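PDB 6Y1W: putative tryptophan halogenase from Xanthomonas campestris pv. campestris, which is a flavin-dependent halogenase that probably uses FAD to halogenate an aromatic substrate. Local coordinates for residues F151-N156 with A493-R498; A83-F88 with P501-P506. One frame throughout, in Å; residues are numbered along the deposited sequence.

From the N terminus, the chain first passes residues 83-88, where it leaves helix 77-83 and enters strand 87-89, and then the loop 151-156 between helix 141-148 and strand 162-166. Some 340 residues later it returns in the last helix, 492-499, whose residues 493-498 meet that loop in contact 1. The proline-rich tail 501-506 follows at once and runs back to residues 83-88, closing contact 2. Contact 1 therefore lies wholly within the larger loop of contact 2. The two also touch: the ring of Phe88 packs against Phe151, Phe495 and Leu496, so the C-terminal helix and tail pack against strand 87-89, the turn before it and the loop 151-156.

Contact 1: residues F151-N156 with A493-R498; sequences FAHLPN and AEFLRR
Phe495 reaches out from its helix and lays its ring against three successive residues of the loop, Phe151, Ala152 and His153. The aromatic part comes first. Phe151 presents an edge to the face of Phe495 in an offset edge-to-face pair, with the ring planes at 71°. The nearest ring atoms of this pair, Phe151 CD2 and Phe495 CD2, are 3.8 Å apart. His153 is turned obliquely to the same ring, its ND1 3.4 Å from Phe495 CZ, and completes an aromatic cluster. Phenylalanine suits the central place because its ring offers both a broad face and a rim of C-H groups.

A CH-pi contact forms the second kind. Ala152 CA stands over the face of Phe495, 4.0 Å from the ring centroid and close to its normal, while Ala152 CB touches Phe495 CE1 at 3.7 Å. The small methyl lets the loop backbone come this near. With CG of Phe495 anti to its backbone N (chi1 -169°), the ring extends from the helix toward the loop.

Polar atoms are few. Phe151 O sits 3.3 Å from Phe495 CB and is buried with no hydrogen-bond partner in the model. No hydrogen bond joins the two segments; His153 is instead held from its other nitrogen, NE2, by Glu77, which would fix the rotation of the imidazole.

Tyr161 and Tyr499 widen the cluster, and Phe151 stacks on Phe88 of strand 87-89. The side chain of Phe151 lies about 8 Å from that of Lys89, predicted to be the active-site lysine. Helix 492-499 is thereby packed against the loop that joins helix 141-148 to strand 162-166, with Leu496 of the same helix resting on strand 87-89.

Contact 2: residues A83-F88 with P501-P506; sequences ATQATF and PAPAPP
Gln85 meets the C-terminal tail through its carboxamide, which lies against Ala502 and bonds to the backbone of Pro503. It sits in the turn between helix 77-83 and strand 87-89, while the tail follows helix 492-499. From CB the chain sets out with CG anti to the carbonyl carbon, then bends at chi2 (-80°), a fold that brings the amide round to the tail. The first atom to touch is CD, 3.7 Å from Ala502 CB. Beyond it the group divides. On one branch OE1 is 3.8 Å from the same methyl, with a longer approach of 4.2 Å to Pro505 CD. On the other, NE2 comes to 3.5 Å from Ala502 CB and donates a hydrogen bond to Pro503 O, 2.9 Å long and nearly straight at 161° about the hydrogen. The acceptor lies close to the plane of the Gln85 amide, as suits an N-H donor whose hydrogens lie in that plane, whereas NE2 stands 24° out of the carbonyl plane of Pro503.

Each residue type fits its role. Alanine at 502 is small enough for the carboxamide to approach, and its CB points toward Gln85. Proline has no backbone N-H to offer, but its carbonyl remains a good acceptor, and its ring restricts phi, which suits an extended tail. Gln280 and His281 take up the N and O of Ala502, and Gln280 also bonds Ala86 O, linking the two segments indirectly.

The direct link is thus one neutral, directional hydrogen bond with methyl and ring carbons beside it, involving no charge pairing and supplemented by the bonds of Gln280 and His281 to Ala502.

Contact 1: residues F151-N156 with A493-R498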
loop_
_atom_site.group_PDB
_atom_site.type_symbol
_atom_site.label_atom_id
_atom_site.label_comp_id
_atom_site.label_asym_id
_atom_site.label_seq_id
_atom_site.Cartn_x
_atom_site.Cartn_y
_atom_site.Cartn_z
ATOM N N PHE A 151 28.275 -11.642 -6.060
ATOM C CA PHE A 151 27.587 -10.754 -5.125
ATOM C C PHE A 151 28.552 -9.709 -4.596
ATOM O O PHE A 151 29.673 -10.048 -4.181
ATOM C CB PHE A 151 26.978 -11.488 -3.909
ATOM C CG PHE A 151 26.244 -10.545 -2.983
ATOM C CD1 PHE A 151 24.919 -10.213 -3.244
ATOM C CD2 PHE A 151 26.905 -9.892 -1.942
ATOM C CE1 PHE A 151 24.260 -9.294 -2.454
ATOM C CE2 PHE A 151 26.256 -8.958 -1.150
ATOM C CZ PHE A 151 24.919 -8.649 -1.421
ATOM N N ALA A 152 28.078 -8.465 -4.544
ATOM C CA ALA A 152 28.590 -7.431 -3.638
ATOM C C ALA A 152 27.486 -6.395 -3.462
ATOM O O ALA A 152 26.552 -6.352 -4.251
ATOM C CB ALA A 152 29.885 -6.799 -4.196
ATOM N N HIS A 153 27.574 -5.570 -2.404
ATOM C CA HIS A 153 26.607 -4.485 -2.270
ATOM C C HIS A 153 26.837 -3.453 -3.365
ATOM O O HIS A 153 27.967 -3.221 -3.792
ATOM C CB HIS A 153 26.714 -3.760 -0.920
ATOM C CG HIS A 153 26.607 -4.658 0.262
ATOM N ND1 HIS A 153 27.703 -5.280 0.818
ATOM C CD2 HIS A 153 25.540 -5.046 0.991
ATOM C CE1 HIS A 153 27.317 -6.007 1.851
ATOM N NE2 HIS A 153 26.004 -5.893 1.972
ATOM N N LEU A 154 25.757 -2.816 -3.790
ATOM C CA LEU A 154 25.888 -1.709 -4.733
ATOM C C LEU A 154 25.394 -0.413 -4.113
ATOM O O LEU A 154 24.546 -0.436 -3.217
ATOM C CB LEU A 154 25.106 -1.995 -6.021
ATOM C CG LEU A 154 25.773 -3.009 -6.949
ATOM C CD1 LEU A 154 24.862 -3.367 -8.139
ATOM C CD2 LEU A 154 27.117 -2.436 -7.421
ATOM N N PRO A 155 25.890 0.739 -4.582
ATOM C CA PRO A 155 25.462 2.016 -3.993
ATOM C C PRO A 155 23.950 2.182 -4.023
ATOM O O PRO A 155 23.266 1.705 -4.931
ATOM C CB PRO A 155 26.150 3.061 -4.880
ATOM C CG PRO A 155 27.336 2.364 -5.436
ATOM C CD PRO A 155 26.930 0.923 -5.611
ATOM N N ASN A 156 23.434 2.861 -2.987
ATOM C CA ASN A 156 22.011 3.205 -2.877
ATOM C C ASN A 156 21.126 1.970 -2.992
ATOM O O ASN A 156 20.113 1.978 -3.698
ATOM C CB ASN A 156 21.605 4.251 -3.919
ATOM C CG ASN A 156 22.504 5.471 -3.903
ATOM O OD1 ASN A 156 22.902 5.978 -4.955
ATOM N ND2 ASN A 156 22.840 5.944 -2.707
ATOM N N ALA A 493 32.123 -16.264 -3.058
ATOM C CA ALA A 493 33.072 -16.739 -2.057
ATOM C C ALA A 493 34.130 -15.692 -1.766
ATOM O O ALA A 493 34.546 -15.536 -0.616
ATOM C CB ALA A 493 33.745 -18.024 -2.536
ATOM N N GLU A 494 34.579 -14.963 -2.796
ATOM C CA GLU A 494 35.565 -13.917 -2.554
ATOM C C GLU A 494 34.971 -12.794 -1.718
ATOM O O GLU A 494 35.624 -12.267 -0.804
ATOM C CB GLU A 494 36.095 -13.381 -3.884
ATOM C CG GLU A 494 37.175 -14.271 -4.453
ATOM C CD GLU A 494 37.545 -13.907 -5.869
ATOM O OE1 GLU A 494 37.937 -14.831 -6.626
ATOM O OE2 GLU A 494 37.454 -12.700 -6.209
ATOM N N PHE A 495 33.719 -12.428 -1.990
ATOM C CA PHE A 495 33.105 -11.384 -1.198
ATOM C C PHE A 495 32.918 -11.829 0.252
ATOM O O PHE A 495 33.213 -11.071 1.177
ATOM C CB PHE A 495 31.769 -10.951 -1.825
ATOM C CG PHE A 495 31.235 -9.718 -1.195
ATOM C CD1 PHE A 495 31.788 -8.470 -1.510
ATOM C CD2 PHE A 495 30.245 -9.788 -0.233
ATOM C CE1 PHE A 495 31.325 -7.311 -0.874
ATOM C CE2 PHE A 495 29.789 -8.646 0.403
ATOM C CZ PHE A 495 30.327 -7.394 0.086
ATOM N N LEU A 496 32.447 -13.065 0.468
ATOM C CA LEU A 496 32.270 -13.559 1.832
ATOM C C LEU A 496 33.585 -13.537 2.612
ATOM O O LEU A 496 33.629 -13.123 3.770
ATOM C CB LEU A 496 31.713 -14.978 1.804
ATOM C CG LEU A 496 30.302 -15.124 1.192
ATOM C CD1 LEU A 496 30.024 -16.597 0.947
ATOM C CD2 LEU A 496 29.283 -14.558 2.226
ATOM N N ARG A 497 34.647 -14.027 1.984
ATOM C CA ARG A 497 35.936 -14.089 2.666
ATOM C C ARG A 497 36.385 -12.712 3.140
ATOM O O ARG A 497 37.028 -12.595 4.194
ATOM C CB ARG A 497 36.983 -14.670 1.732
ATOM C CG ARG A 497 37.096 -16.179 1.833
ATOM C CD ARG A 497 38.370 -16.676 1.164
ATOM N NE ARG A 497 38.266 -16.650 -0.292
ATOM C CZ ARG A 497 37.734 -17.631 -1.015
ATOM N NH1 ARG A 497 37.254 -18.711 -0.402
ATOM N NH2 ARG A 497 37.683 -17.531 -2.341
ATOM N N ARG A 498 36.091 -11.666 2.361
ATOM C CA ARG A 498 36.502 -10.315 2.745
ATOM C C ARG A 498 35.512 -9.609 3.661
ATOM O O ARG A 498 35.919 -8.755 4.464
ATOM C CB ARG A 498 36.706 -9.433 1.501
ATOM C CG ARG A 498 37.571 -10.044 0.421
ATOM C CD ARG A 498 37.966 -9.008 -0.641
ATOM N NE ARG A 498 36.816 -8.417 -1.330
ATOM C CZ ARG A 498 36.631 -8.461 -2.650
ATOM N NH1 ARG A 498 35.559 -7.895 -3.196
ATOM N NH2 ARG A 498 37.519 -9.072 -3.430
#

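Contact 2: residues A83-F88 with P501-P506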
loop_
_atom_site.group_PDB
_atom_site.type_symbol
_atom_site.label_atom_id
_atom_site.label_comp_id
_atom_site.label_asym_id
_atom_site.label_seq_id
_atom_site.Cartn_x
_atom_site.Cartn_y
_atom_site.Cartn_z
ATOM N N ALA A 83 28.536 -14.607 12.506
ATOM C CA ALA A 83 28.090 -15.368 13.659
ATOM C C ALA A 83 27.085 -16.453 13.312
ATOM O O ALA A 83 26.894 -17.359 14.128
ATOM C CB ALA A 83 27.431 -14.432 14.684
ATOM N N THR A 84 26.487 -16.422 12.115
ATOM C CA THR A 84 25.437 -17.372 11.783
ATOM C C THR A 84 25.810 -18.205 10.570
ATOM O O THR A 84 24.937 -18.835 9.978
ATOM C CB THR A 84 24.098 -16.658 11.554
ATOM O OG1 THR A 84 24.232 -15.729 10.495
ATOM C CG2 THR A 84 23.645 -15.913 12.854
ATOM N N GLN A 85 27.104 -18.252 10.215
ATOM C CA GLN A 85 27.588 -19.011 9.048
ATOM C C GLN A 85 26.892 -18.572 7.756
ATOM O O GLN A 85 26.741 -19.376 6.810
ATOM C CB GLN A 85 27.447 -20.529 9.251
ATOM C CG GLN A 85 28.242 -21.050 10.472
ATOM C CD GLN A 85 29.713 -21.214 10.127
ATOM O OE1 GLN A 85 30.072 -21.584 8.998
ATOM N NE2 GLN A 85 30.582 -20.903 11.102
ATOM N N ALA A 86 26.506 -17.286 7.674
ATOM C CA ALA A 86 25.541 -16.884 6.650
ATOM C C ALA A 86 26.176 -16.603 5.295
ATOM O O ALA A 86 27.341 -16.216 5.195
ATOM C CB ALA A 86 24.764 -15.637 7.090
ATOM N N THR A 87 25.380 -16.782 4.232
ATOM C CA THR A 87 25.776 -16.375 2.888
ATOM C C THR A 87 24.706 -15.455 2.316
ATOM O O THR A 87 23.634 -15.276 2.901
ATOM C CB THR A 87 25.983 -17.590 1.943
ATOM O OG1 THR A 87 24.729 -18.261 1.752
ATOM C CG2 THR A 87 27.019 -18.620 2.543
ATOM N N PHE A 88 24.980 -14.888 1.152
ATOM C CA PHE A 88 24.000 -14.014 0.524
ATOM C C PHE A 88 23.052 -14.786 -0.386
ATOM O O PHE A 88 23.407 -15.818 -0.976
ATOM C CB PHE A 88 24.701 -12.899 -0.272
ATOM C CG PHE A 88 25.430 -11.926 0.603
ATOM C CD1 PHE A 88 24.724 -10.899 1.265
ATOM C CD2 PHE A 88 26.794 -12.034 0.814
ATOM C CE1 PHE A 88 25.374 -10.009 2.115
ATOM C CE2 PHE A 88 27.448 -11.130 1.678
ATOM C CZ PHE A 88 26.738 -10.131 2.318
ATOM N N PRO A 501 33.678 -13.355 6.961
ATOM C CA PRO A 501 34.118 -14.755 7.092
ATOM C C PRO A 501 33.755 -15.366 8.441
ATOM O O PRO A 501 33.998 -14.789 9.515
ATOM C CB PRO A 501 35.643 -14.665 6.892
ATOM C CG PRO A 501 35.987 -13.283 7.278
ATOM C CD PRO A 501 34.828 -12.436 6.796
ATOM N N ALA A 502 33.085 -16.536 8.376
ATOM C CA ALA A 502 32.732 -17.350 9.525
ATOM C C ALA A 502 33.790 -18.428 9.710
ATOM O O ALA A 502 34.310 -18.957 8.727
ATOM C CB ALA A 502 31.369 -18.037 9.344
ATOM N N PRO A 503 34.090 -18.786 10.950
ATOM C CA PRO A 503 35.084 -19.847 11.180
ATOM C C PRO A 503 34.570 -21.215 10.736
ATOM O O PRO A 503 33.431 -21.596 11.015
ATOM C CB PRO A 503 35.295 -19.803 12.700
ATOM C CG PRO A 503 34.017 -19.253 13.243
ATOM C CD PRO A 503 33.529 -18.251 12.202
ATOM N N ALA A 504 35.413 -21.964 10.056
ATOM C CA ALA A 504 34.984 -23.302 9.645
ATOM C C ALA A 504 34.824 -24.184 10.880
ATOM O O ALA A 504 35.706 -24.199 11.742
ATOM C CB ALA A 504 35.988 -23.953 8.674
ATOM N N PRO A 505 33.729 -24.926 11.013
ATOM C CA PRO A 505 33.610 -25.838 12.149
ATOM C C PRO A 505 34.800 -26.781 12.190
ATOM O O PRO A 505 35.278 -27.238 11.137
ATOM C CB PRO A 505 32.305 -26.591 11.858
ATOM C CG PRO A 505 31.475 -25.533 11.050
ATOM C CD PRO A 505 32.479 -24.788 10.229
ATOM N N PRO A 506 35.257 -27.161 13.386
ATOM C CA PRO A 506 36.516 -27.910 13.473
ATOM C C PRO A 506 36.375 -29.375 13.131
ATOM O O PRO A 506 37.324 -30.011 12.659
ATOM C CB PRO A 506 36.920 -27.739 14.940
ATOM C CG PRO A 506 35.599 -27.506 15.676
ATOM C CD PRO A 506 34.823 -26.657 14.696
#